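Local coordinates for universal stress protein (Archaeoglobus fulgidus, PDB 6HCD) that is of unknown function but probably takes part in the cell's response to stress, at residues Y24-V29 and P55-H60; V28-K33 and I121-R126. One frame throughout, in Å; residues are numbered along the deposited sequence.

Contact 1 of 2, residues Y24-V29 and P55-H60; sequences YMPIVV and PVYVVH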
ATOM      1  N   TYR A  24     -16.552  -4.540  13.401  1.00 50.86           N
ATOM      2  CA  TYR A  24     -15.375  -3.757  13.047  1.00 55.90           C
ATOM      3  C   TYR A  24     -14.822  -4.179  11.688  1.00 40.97           C
ATOM      4  O   TYR A  24     -14.986  -5.309  11.252  1.00 55.75           O
ATOM      5  CB  TYR A  24     -14.311  -3.867  14.144  1.00 47.70           C
ATOM      6  CG  TYR A  24     -14.498  -2.912  15.297  1.00 97.95           C
ATOM      7  CD1 TYR A  24     -15.453  -1.905  15.266  1.00140.83           C
ATOM      8  CD2 TYR A  24     -13.666  -2.975  16.404  1.00 64.46           C
ATOM      9  CE1 TYR A  24     -15.605  -1.016  16.317  1.00 80.10           C
ATOM     10  CE2 TYR A  24     -13.809  -2.095  17.465  1.00 74.00           C
ATOM     11  CZ  TYR A  24     -14.778  -1.110  17.421  1.00112.68           C
ATOM     12  OH  TYR A  24     -14.924  -0.237  18.461  1.00105.67           O
HETATM   13  N   MSE A  25     -14.133  -3.225  11.049  1.00 30.64           N
HETATM   14  CA  MSE A  25     -13.411  -3.455   9.814  1.00 27.95           C
HETATM   15  C   MSE A  25     -11.968  -3.785  10.207  1.00 23.26           C
HETATM   16  O   MSE A  25     -11.227  -2.931  10.704  1.00 23.08           O
HETATM   17  CB  MSE A  25     -13.500  -2.186   9.008  1.00 27.92           C
HETATM   18  CG  MSE A  25     -14.963  -1.949   8.622  1.00 41.94           C
HETATM   19 SE   MSE A  25     -15.088  -0.346   7.518  1.00 53.23          SE
HETATM   20  CE  MSE A  25     -14.222   1.005   8.676  1.00 39.86           C
ATOM     21  N   PRO A  26     -11.511  -5.035  10.001  1.00 20.88           N
ATOM     22  CA  PRO A  26     -10.158  -5.413  10.416  1.00 19.53           C
ATOM     23  C   PRO A  26      -9.060  -4.909   9.467  1.00 18.44           C
ATOM     24  O   PRO A  26      -9.338  -4.525   8.290  1.00 18.51           O
ATOM     25  CB  PRO A  26     -10.217  -6.940  10.359  1.00 18.93           C
ATOM     26  CG  PRO A  26     -11.201  -7.232   9.239  1.00 19.24           C
ATOM     27  CD  PRO A  26     -12.243  -6.129   9.332  1.00 20.77           C
ATOM     28  N   ILE A  27      -7.823  -4.974   9.961  1.00 17.66           N
ATOM     29  CA  ILE A  27      -6.644  -4.950   9.116  1.00 16.70           C
ATOM     30  C   ILE A  27      -6.388  -6.401   8.681  1.00 15.79           C
ATOM     31  O   ILE A  27      -6.299  -7.287   9.534  1.00 15.66           O
ATOM     32  CB  ILE A  27      -5.435  -4.370   9.893  1.00 16.64           C
ATOM     33  CG1 ILE A  27      -5.631  -2.909  10.302  1.00 17.92           C
ATOM     34  CG2 ILE A  27      -4.133  -4.565   9.128  1.00 15.89           C
ATOM     35  CD1 ILE A  27      -5.682  -1.952   9.126  1.00 18.55           C
ATOM     36  N   VAL A  28      -6.242  -6.634   7.376  1.00 15.47           N
ATOM     37  CA  VAL A  28      -5.909  -7.956   6.848  1.00 14.96           C
ATOM     38  C   VAL A  28      -4.427  -7.952   6.485  1.00 14.57           C
ATOM     39  O   VAL A  28      -3.973  -7.044   5.805  1.00 14.80           O
ATOM     40  CB  VAL A  28      -6.773  -8.311   5.622  1.00 15.24           C
ATOM     41  CG1 VAL A  28      -6.253  -9.523   4.865  1.00 15.05           C
ATOM     42  CG2 VAL A  28      -8.227  -8.498   6.018  1.00 15.89           C
ATOM     43  N   VAL A  29      -3.692  -8.962   6.950  1.00 14.31           N
ATOM     44  CA  VAL A  29      -2.291  -9.082   6.638  1.00 14.55           C
ATOM     45  C   VAL A  29      -2.072 -10.460   6.003  1.00 16.19           C
ATOM     46  O   VAL A  29      -2.519 -11.471   6.526  1.00 14.97           O
ATOM     47  CB  VAL A  29      -1.401  -8.822   7.870  1.00 17.05           C
ATOM     48  CG1 VAL A  29      -1.717  -9.742   9.032  1.00 15.26           C
ATOM     49  CG2 VAL A  29       0.062  -8.892   7.498  1.00 23.06           C
ATOM     50  N   PRO A  55      -8.955  -5.378  15.160  1.00 17.06           N
ATOM     51  CA  PRO A  55      -8.117  -6.571  15.136  1.00 18.82           C
ATOM     52  C   PRO A  55      -7.389  -6.743  13.795  1.00 15.95           C
ATOM     53  O   PRO A  55      -7.776  -6.129  12.767  1.00 12.17           O
ATOM     54  CB  PRO A  55      -9.114  -7.717  15.354  1.00 24.25           C
ATOM     55  CG  PRO A  55     -10.427  -7.194  14.803  1.00 23.27           C
ATOM     56  CD  PRO A  55     -10.387  -5.691  15.009  1.00 24.52           C
ATOM     57  N   VAL A  56      -6.346  -7.582  13.829  1.00 13.87           N
ATOM     58  CA  VAL A  56      -5.629  -8.005  12.649  1.00 13.74           C
ATOM     59  C   VAL A  56      -6.082  -9.423  12.283  1.00 13.65           C
ATOM     60  O   VAL A  56      -6.005 -10.326  13.101  1.00 12.94           O
ATOM     61  CB  VAL A  56      -4.103  -7.954  12.865  1.00 14.04           C
ATOM     62  CG1 VAL A  56      -3.357  -8.418  11.630  1.00 15.76           C
ATOM     63  CG2 VAL A  56      -3.639  -6.560  13.283  1.00 12.90           C
ATOM     64  N   TYR A  57      -6.511  -9.614  11.036  1.00 11.73           N
ATOM     65  CA  TYR A  57      -6.774 -10.938  10.489  1.00 11.72           C
ATOM     66  C   TYR A  57      -5.574 -11.345   9.635  1.00 12.86           C
ATOM     67  O   TYR A  57      -5.315 -10.725   8.618  1.00 10.77           O
ATOM     68  CB  TYR A  57      -8.036 -10.946   9.625  1.00 13.27           C
ATOM     69  CG  TYR A  57      -9.347 -10.802  10.351  1.00 14.31           C
ATOM     70  CD1 TYR A  57      -9.422 -10.560  11.718  1.00 14.82           C
ATOM     71  CD2 TYR A  57     -10.538 -10.857   9.635  1.00 18.91           C
ATOM     72  CE1 TYR A  57     -10.643 -10.406  12.360  1.00 23.58           C
ATOM     73  CE2 TYR A  57     -11.764 -10.699  10.260  1.00 16.28           C
ATOM     74  CZ  TYR A  57     -11.815 -10.471  11.624  1.00 21.90           C
ATOM     75  OH  TYR A  57     -13.018 -10.329  12.241  1.00 21.62           O
ATOM     76  N   VAL A  58      -4.852 -12.383  10.074  1.00 11.87           N
ATOM     77  CA  VAL A  58      -3.689 -12.858   9.370  1.00 11.98           C
ATOM     78  C   VAL A  58      -4.132 -13.995   8.449  1.00 12.98           C
ATOM     79  O   VAL A  58      -4.724 -14.972   8.922  1.00 12.92           O
ATOM     80  CB  VAL A  58      -2.594 -13.351  10.338  1.00 13.63           C
ATOM     81  CG1 VAL A  58      -1.336 -13.697   9.589  1.00 18.03           C
ATOM     82  CG2 VAL A  58      -2.280 -12.355  11.436  1.00 16.19           C
ATOM     83  N   VAL A  59      -3.815 -13.877   7.154  1.00 11.78           N
ATOM     84  CA  VAL A  59      -4.276 -14.865   6.177  1.00 12.88           C
ATOM     85  C   VAL A  59      -3.087 -15.504   5.464  1.00 12.66           C
ATOM     86  O   VAL A  59      -2.036 -14.858   5.231  1.00 12.56           O
ATOM     87  CB  VAL A  59      -5.247 -14.262   5.157  1.00 14.65           C
ATOM     88  CG1 VAL A  59      -6.454 -13.690   5.869  1.00 16.62           C
ATOM     89  CG2 VAL A  59      -4.584 -13.207   4.285  1.00 21.89           C
ATOM     90  N   HIS A  60      -3.274 -16.780   5.126  1.00 12.87           N
ATOM     91  CA  HIS A  60      -2.427 -17.501   4.199  1.00 17.86           C
ATOM     92  C   HIS A  60      -3.326 -18.408   3.348  1.00 13.51           C
ATOM     93  O   HIS A  60      -4.195 -19.060   3.890  1.00 13.94           O
ATOM     94  CB  HIS A  60      -1.352 -18.320   4.922  1.00 17.38           C
ATOM     95  CG  HIS A  60      -0.416 -18.969   3.966  1.00 19.24           C
ATOM     96  ND1 HIS A  60       0.740 -18.351   3.536  1.00 26.18           N
ATOM     97  CD2 HIS A  60      -0.463 -20.166   3.342  1.00 27.11           C
ATOM     98  CE1 HIS A  60       1.380 -19.146   2.694  1.00 24.84           C
ATOM     99  NE2 HIS A  60       0.657 -20.270   2.554  1.00 22.23           N
TER

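Contact 2 of 2, residues V28-K33 and I121-R126; sequences VVAVDK and IVIGIR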
ATOM      1  N   VAL A  28      -6.242  -6.634   7.376  1.00 15.47           N
ATOM      2  CA  VAL A  28      -5.909  -7.956   6.848  1.00 14.96           C
ATOM      3  C   VAL A  28      -4.427  -7.952   6.485  1.00 14.57           C
ATOM      4  O   VAL A  28      -3.973  -7.044   5.805  1.00 14.80           O
ATOM      5  CB  VAL A  28      -6.773  -8.311   5.622  1.00 15.24           C
ATOM      6  CG1 VAL A  28      -6.253  -9.523   4.865  1.00 15.05           C
ATOM      7  CG2 VAL A  28      -8.227  -8.498   6.018  1.00 15.89           C
ATOM      8  N   VAL A  29      -3.692  -8.962   6.950  1.00 14.31           N
ATOM      9  CA  VAL A  29      -2.291  -9.082   6.638  1.00 14.55           C
ATOM     10  C   VAL A  29      -2.072 -10.460   6.003  1.00 16.19           C
ATOM     11  O   VAL A  29      -2.519 -11.471   6.526  1.00 14.97           O
ATOM     12  CB  VAL A  29      -1.401  -8.822   7.870  1.00 17.05           C
ATOM     13  CG1 VAL A  29      -1.717  -9.742   9.032  1.00 15.26           C
ATOM     14  CG2 VAL A  29       0.062  -8.892   7.498  1.00 23.06           C
ATOM     15  N   ALA A  30      -1.453 -10.469   4.815  1.00 15.12           N
ATOM     16  CA  ALA A  30      -1.118 -11.680   4.104  1.00 15.89           C
ATOM     17  C   ALA A  30       0.343 -12.038   4.402  1.00 16.62           C
ATOM     18  O   ALA A  30       1.224 -11.224   4.203  1.00 17.51           O
ATOM     19  CB  ALA A  30      -1.352 -11.490   2.630  1.00 16.25           C
ATOM     20  N   VAL A  31       0.580 -13.265   4.872  1.00 17.36           N
ATOM     21  CA  VAL A  31       1.936 -13.725   5.195  1.00 21.19           C
ATOM     22  C   VAL A  31       2.218 -15.025   4.436  1.00 20.40           C
ATOM     23  O   VAL A  31       1.366 -15.913   4.393  1.00 20.66           O
ATOM     24  CB  VAL A  31       2.132 -13.900   6.714  1.00 22.14           C
ATOM     25  CG1 VAL A  31       2.063 -12.568   7.433  1.00 36.72           C
ATOM     26  CG2 VAL A  31       1.150 -14.883   7.302  1.00 42.87           C
ATOM     27  N   ASP A  32       3.419 -15.126   3.848  1.00 22.79           N
ATOM     28  CA  ASP A  32       3.811 -16.321   3.115  1.00 28.25           C
ATOM     29  C   ASP A  32       4.425 -17.325   4.101  1.00 25.50           C
ATOM     30  O   ASP A  32       3.853 -18.361   4.371  1.00 28.66           O
ATOM     31  CB  ASP A  32       4.740 -15.971   1.949  1.00 42.74           C
ATOM     32  CG  ASP A  32       5.135 -17.166   1.087  1.00 51.54           C
ATOM     33  OD1 ASP A  32       4.351 -18.146   1.046  1.00 39.87           O
ATOM     34  OD2 ASP A  32       6.240 -17.126   0.499  1.00 52.19           O
ATOM     35  N   LYS A  33       5.581 -16.968   4.665  1.00 25.54           N
ATOM     36  CA  LYS A  33       6.393 -17.869   5.469  1.00 30.69           C
ATOM     37  C   LYS A  33       6.912 -17.099   6.681  1.00 30.15           C
ATOM     38  O   LYS A  33       6.725 -15.902   6.809  1.00 27.26           O
ATOM     39  CB  LYS A  33       7.531 -18.456   4.630  1.00 34.01           C
ATOM     40  CG  LYS A  33       8.401 -17.440   3.893  1.00 69.70           C
ATOM     41  CD  LYS A  33       9.437 -18.057   2.978  1.00 62.97           C
ATOM     42  CE  LYS A  33      10.669 -17.191   2.804  1.00 71.73           C
ATOM     43  NZ  LYS A  33      11.633 -17.800   1.858  1.00146.95           N
ATOM     44  N   ILE A 121      -5.358  -4.047   3.270  1.00 11.42           N
ATOM     45  CA  ILE A 121      -4.539  -5.246   3.175  1.00 10.98           C
ATOM     46  C   ILE A 121      -3.081  -4.819   3.348  1.00 11.49           C
ATOM     47  O   ILE A 121      -2.640  -3.889   2.706  1.00 15.02           O
ATOM     48  CB  ILE A 121      -4.735  -5.964   1.827  1.00 11.71           C
ATOM     49  CG1 ILE A 121      -6.210  -6.223   1.517  1.00 13.06           C
ATOM     50  CG2 ILE A 121      -3.898  -7.232   1.760  1.00 11.96           C
ATOM     51  CD1 ILE A 121      -6.445  -6.671   0.098  1.00 14.41           C
ATOM     52  N   VAL A 122      -2.354  -5.527   4.199  1.00 10.10           N
ATOM     53  CA  VAL A 122      -0.927  -5.270   4.362  1.00 10.06           C
ATOM     54  C   VAL A 122      -0.183  -6.500   3.828  1.00 10.28           C
ATOM     55  O   VAL A 122      -0.529  -7.617   4.192  1.00 10.32           O
ATOM     56  CB  VAL A 122      -0.561  -4.977   5.828  1.00  9.84           C
ATOM     57  CG1 VAL A 122       0.883  -4.538   5.953  1.00 10.05           C
ATOM     58  CG2 VAL A 122      -1.491  -3.974   6.466  1.00  9.91           C
ATOM     59  N   ILE A 123       0.790  -6.267   2.938  1.00 10.70           N
ATOM     60  CA  ILE A 123       1.490  -7.334   2.262  1.00 11.05           C
ATOM     61  C   ILE A 123       2.964  -6.968   2.114  1.00 11.73           C
ATOM     62  O   ILE A 123       3.315  -5.788   2.004  1.00 13.85           O
ATOM     63  CB  ILE A 123       0.836  -7.642   0.899  1.00 12.30           C
ATOM     64  CG1 ILE A 123       1.266  -9.010   0.379  1.00 15.28           C
ATOM     65  CG2 ILE A 123       1.088  -6.522  -0.107  1.00 12.45           C
ATOM     66  CD1 ILE A 123       0.302  -9.592  -0.647  1.00 18.19           C
ATOM     67  N   GLY A 124       3.806  -8.004   2.061  1.00 11.59           N
ATOM     68  CA  GLY A 124       5.230  -7.861   1.825  1.00 12.45           C
ATOM     69  C   GLY A 124       5.558  -7.868   0.335  1.00 12.96           C
ATOM     70  O   GLY A 124       4.914  -8.536  -0.466  1.00 15.12           O
ATOM     71  N   ILE A 125       6.558  -7.074  -0.021  1.00 15.92           N
ATOM     72  CA  ILE A 125       7.075  -6.889  -1.373  1.00 20.21           C
ATOM     73  C   ILE A 125       8.515  -7.395  -1.386  1.00 19.01           C
ATOM     74  O   ILE A 125       9.274  -6.985  -0.544  1.00 20.95           O
ATOM     75  CB  ILE A 125       7.093  -5.387  -1.740  1.00 30.30           C
ATOM     76  CG1 ILE A 125       5.719  -4.737  -1.638  1.00 42.77           C
ATOM     77  CG2 ILE A 125       7.718  -5.145  -3.101  1.00 41.38           C
ATOM     78  CD1 ILE A 125       4.665  -5.462  -2.376  1.00 20.08           C
ATOM     79  N   ARG A 126       8.869  -8.164  -2.422  1.00 22.77           N
ATOM     80  CA  ARG A 126      10.149  -8.854  -2.492  1.00 36.03           C
ATOM     81  C   ARG A 126      11.267  -7.857  -2.809  1.00 26.26           C
ATOM     82  O   ARG A 126      12.420  -8.053  -2.402  1.00 40.04           O
ATOM     83  CB  ARG A 126      10.083  -9.971  -3.535  1.00 28.21           C
ATOM     84  CG  ARG A 126       9.441 -11.257  -3.037  1.00 49.20           C
ATOM     85  CD  ARG A 126       9.785 -12.456  -3.909  1.00 43.92           C
ATOM     86  NE  ARG A 126      11.227 -12.653  -4.075  1.00 68.06           N
ATOM     87  CZ  ARG A 126      11.793 -13.320  -5.076  1.00 31.97           C
ATOM     88  NH1 ARG A 126      11.038 -13.933  -5.971  1.00 30.12           N
ATOM     89  NH2 ARG A 126      13.109 -13.364  -5.185  1.00 41.29           N
TER
HETATM   90  O   HOH W   1       3.294 -10.791   2.890  1.00 19.28           O

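Contact 1 of 2, residues Y24-V29 and P55-H60
Tyr57 turns its CG anti to its own carbonyl carbon (chi1 -71°), which brings one face of the phenol ring to Pro26, while Val29 sets CG1 between its backbone N and carbonyl carbon (chi1 57°), aimed at Val56 and Val58. The two segments carry the parallel strands of a beta-alpha-beta crossover, joined through helix 36-52, in the alpha/beta fold of the universal stress proteins. Four backbone bonds zip them: Ile27 N to Pro55 O, Tyr57 N to Ile27 O (2.8 Å), Val29 N to Tyr57 O and Val59 N to Val29 O (2.8 Å). Pro26 CB stands 3.8 Å from the Tyr57 ring centroid, only 3° off the ring normal, a CH-pi contact, and Pro26 CG reaches Tyr57 CE2 at 3.7 Å. Tyr57 also touches Phe112, and its ring meets that of His97. With an alanine at Tyr57, Pro26 would probably lose the aromatic face it rests on, and Phe112 and His97 a neighbouring ring. Val28 and Val59 share the Tyr57 face of the sheet, against helix 105-115. The opposite face, with Ile27, Val29, Val56 and Val58, packs against helices 36-52 and 70-89. There Val29 CG1 lies 3.6 Å from Val58 CG2 and is pressed unusually close to Val56 CG1, at 3.3 Å.

Contact 2 of 2, residues V28-K33 and I121-R126
Val28 and Val29 run parallel to Ile121 and Val122, pairing two neighbouring strands inside the sheet of the universal stress protein alpha/beta fold. Val122 N donates to Val28 O at 2.7 Å, and Val122 O in turn receives Ala30 N at 3.1 Å. Followed outward, the Val122 side chain stands on the same face as Val29: Val122 CB lies 4.3 Å from Val29 CG2. Val122 CG2, placed beside the backbone N because CG1 is anti to it (chi1 -173°), stays 4.0 Å from Val28 O. Val29 CG2 also leans on Val122 O at 3.6 Å. On the other face Val28, Ala30 and Ile121 pack against helix 105-115. Towards the C-terminal ends the strands draw apart, and a water takes over the pairing: it accepts from Gly124 N and donates to Ala30 O, the latter bond unusually short at 2.5 Å. Gly124 O is hydrogen-bonded to an unidentified molecule, probably from the crystallisation liquor; in ATP-binding relatives the nucleotide lies at this C-terminal end of the strands, but whether it does so here is not established. Ile123 reaches across with its last carbon, CD1 touching Ala30 CB at 4.1 Å.

Contacts 1 and 2 both lie in the buried sheet and share strand 27-30, which is flanked by strand 56-62 on one edge and strand 120-128 on the other; Val28 and Val29 belong to both. Contact 1 runs out to exposed Tyr24 and partly exposed Pro55 and Tyr57, and is the richer in side-chain packing, with valine methyls and an aromatic face. Contact 2 sits nearer the centre of the chain, buries less surface between its segments, and has two backbone bonds against four, few side-chain contacts, and a water bridging Ala30 O and Gly124 N. Their ends also touch: His60 ND1 and Val31 O, 2.7 Å apart, probably form a hydrogen bond.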